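Long-range contact in 2-C-methyl-D-erythritol 4-phosphate cytidylyltransferase (Thermus thermophilus HB8, PDB 2PX7), which probably catalyses the transfer of a cytidylyl group from CTP to 2-C-methyl-D-erythritol 4-phosphate, an early step of isoprenoid biosynthesis by the DXP pathway: residues D113-F118 and A215-H220. Sequence-based numbering, arbitrary orientation.
Sequences DVARPF and AFKITH
Asp113 meets Lys217 near the far end of the lysine chain: Asp113 OD2 is modelled 4.0 Å from Lys217 CE, the acid set nearly perpendicular to that chain, though the position of OD2 is itself doubtful. OD1 pairs with Arg93. A type I beta turn from Asp113 to Arg116 then carries the backbone round to the second segment. Ala115 points its methyl group at the lysine chain, CB 3.7 Å from Lys217 CG, while its carbonyl O takes the hydrogen bond from Ile218 N (2.7 Å, nearly straight at 165°), with the donor tilted 26° out of the carbonyl plane. Lys217 CA lies 3.4 Å from the same Ala115 O in a CA-H...O contact.

These are two loops at the predicted active site of an IspD-family cytidylyltransferase with a Rossmann-like fold: they follow strands 108-111 and 207-210 of the mixed seven-stranded sheet and precede helices 121-134 and 221-231. Lys217 is predicted to position the MEP substrate; its CG stands anti to the backbone N (chi1 -176°) and the chain beyond is extended, running past Ala115 toward Asp113. Lys44, a predicted transition-state stabiliser, touches Ala115 and hydrogen-bonds to Ile218 O.

Arg116 runs across Lys217, whose CB sits 3.9 Å above the guanidinium plane toward its rim; Ala215 O lies in that plane, at the edge. Arg116 NH2 forms a salt bridge with Asp145 of the second subunit. Pro117 offers its ring to Ile218, CG against CD1 at 3.8 Å, the side chains crossing at about a right angle. At Phe118 the backbone N donates to a water that in turn donates to Phe216 O, while the ring turns the edge at CD2 to Phe216 CZ and meets Trp57 edge-to-face.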
loop_
_atom_site.group_PDB
_atom_site.type_symbol
_atom_site.label_atom_id
_atom_site.label_comp_id
_atom_site.label_asym_id
_atom_site.label_seq_id
_atom_site.Cartn_x
_atom_site.Cartn_y
_atom_site.Cartn_z
ATOM N N ASP A 113 14.149 7.268 3.348
ATOM C CA ASP A 113 13.474 7.077 4.620
ATOM C C ASP A 113 13.974 5.816 5.264
ATOM O O ASP A 113 13.861 4.761 4.663
ATOM C CB ASP A 113 11.984 6.844 4.405
ATOM C CG ASP A 113 11.266 8.056 3.950
ATOM O OD1 ASP A 113 11.859 9.171 3.955
ATOM O OD2 ASP A 113 10.075 7.892 3.567
ATOM N N VAL A 114 14.480 5.914 6.494
ATOM C CA VAL A 114 14.989 4.756 7.237
ATOM C C VAL A 114 13.871 3.753 7.610
ATOM O O VAL A 114 14.146 2.591 7.909
ATOM C CB VAL A 114 15.818 5.216 8.506
ATOM C CG1 VAL A 114 14.899 5.588 9.667
ATOM C CG2 VAL A 114 16.819 4.148 8.931
ATOM N N ALA A 115 12.615 4.211 7.590
ATOM C CA ALA A 115 11.463 3.329 7.817
ATOM C C ALA A 115 11.097 2.454 6.610
ATOM O O ALA A 115 10.137 1.694 6.688
ATOM C CB ALA A 115 10.230 4.134 8.289
ATOM N N ARG A 116 11.862 2.557 5.514
ATOM C CA ARG A 116 11.724 1.666 4.343
ATOM C C ARG A 116 12.956 0.748 4.229
ATOM O O ARG A 116 13.829 0.998 3.421
ATOM C CB ARG A 116 11.514 2.482 3.040
ATOM C CG ARG A 116 10.281 3.413 3.049
ATOM C CD ARG A 116 10.199 4.418 1.829
ATOM N NE ARG A 116 8.797 4.725 1.543
ATOM C CZ ARG A 116 8.185 5.861 1.835
ATOM N NH1 ARG A 116 8.865 6.866 2.394
ATOM N NH2 ARG A 116 6.888 6.009 1.574
ATOM N N PRO A 117 13.045 -0.308 5.065
ATOM C CA PRO A 117 14.253 -1.161 5.073
ATOM C C PRO A 117 14.461 -2.084 3.868
ATOM O O PRO A 117 15.609 -2.403 3.538
ATOM C CB PRO A 117 14.087 -1.983 6.349
ATOM C CG PRO A 117 12.593 -2.057 6.559
ATOM C CD PRO A 117 12.053 -0.747 6.074
ATOM N N PHE A 118 13.382 -2.499 3.203
ATOM C CA PHE A 118 13.486 -3.526 2.159
ATOM C C PHE A 118 13.482 -2.910 0.769
ATOM O O PHE A 118 12.576 -3.108 -0.040
ATOM C CB PHE A 118 12.410 -4.611 2.338
ATOM C CG PHE A 118 12.340 -5.165 3.745
ATOM C CD1 PHE A 118 13.470 -5.713 4.348
ATOM C CD2 PHE A 118 11.152 -5.134 4.461
ATOM C CE1 PHE A 118 13.420 -6.211 5.642
ATOM C CE2 PHE A 118 11.086 -5.643 5.758
ATOM C CZ PHE A 118 12.224 -6.178 6.351
ATOM N N ALA A 215 9.351 -2.002 -0.681
ATOM C CA ALA A 215 9.851 -0.752 -0.119
ATOM C C ALA A 215 8.797 0.034 0.677
ATOM O O ALA A 215 8.798 1.265 0.662
ATOM C CB ALA A 215 10.443 0.110 -1.205
ATOM N N PHE A 216 7.932 -0.675 1.398
ATOM C CA PHE A 216 6.891 -0.028 2.183
ATOM C C PHE A 216 7.484 0.617 3.430
ATOM O O PHE A 216 8.557 0.226 3.912
ATOM C CB PHE A 216 5.746 -1.000 2.541
ATOM C CG PHE A 216 6.180 -2.194 3.370
ATOM C CD1 PHE A 216 6.170 -2.140 4.754
ATOM C CD2 PHE A 216 6.589 -3.365 2.758
ATOM C CE1 PHE A 216 6.575 -3.247 5.524
ATOM C CE2 PHE A 216 7.004 -4.464 3.517
ATOM C CZ PHE A 216 6.991 -4.398 4.897
ATOM N N LYS A 217 6.783 1.621 3.935
ATOM C CA LYS A 217 7.231 2.362 5.103
ATOM C C LYS A 217 6.670 1.673 6.340
ATOM O O LYS A 217 5.499 1.329 6.368
ATOM C CB LYS A 217 6.754 3.824 5.020
ATOM C CG LYS A 217 7.239 4.718 6.149
ATOM C CD LYS A 217 6.832 6.191 5.973
ATOM C CE LYS A 217 7.791 7.100 6.778
ATOM N NZ LYS A 217 7.241 8.474 7.072
ATOM N N ILE A 218 7.512 1.453 7.350
ATOM C CA ILE A 218 7.030 0.929 8.632
ATOM C C ILE A 218 6.548 2.093 9.482
ATOM O O ILE A 218 7.351 2.886 10.007
ATOM C CB ILE A 218 8.093 0.106 9.387
ATOM C CG1 ILE A 218 8.545 -1.079 8.534
ATOM C CG2 ILE A 218 7.540 -0.341 10.756
ATOM C CD1 ILE A 218 9.749 -1.838 9.087
ATOM N N THR A 219 5.230 2.217 9.581
ATOM C CA THR A 219 4.613 3.305 10.318
ATOM C C THR A 219 3.837 2.795 11.531
ATOM O O THR A 219 4.034 3.276 12.648
ATOM C CB THR A 219 3.664 4.082 9.419
ATOM O OG1 THR A 219 4.379 4.533 8.261
ATOM C CG2 THR A 219 3.084 5.287 10.160
ATOM N N HIS A 220 2.957 1.821 11.294
ATOM C CA HIS A 220 1.973 1.391 12.282
ATOM C C HIS A 220 2.352 -0.002 12.782
ATOM O O HIS A 220 3.179 -0.663 12.161
ATOM C CB HIS A 220 0.568 1.410 11.660
ATOM C CG HIS A 220 0.123 2.758 11.163
ATOM N ND1 HIS A 220 -0.002 3.054 9.820
ATOM C CD2 HIS A 220 -0.268 3.876 11.826
ATOM C CE1 HIS A 220 -0.435 4.296 9.678
ATOM N NE2 HIS A 220 -0.605 4.818 10.880
HETATM O O HOH W 1 10.530 -1.573 3.187
#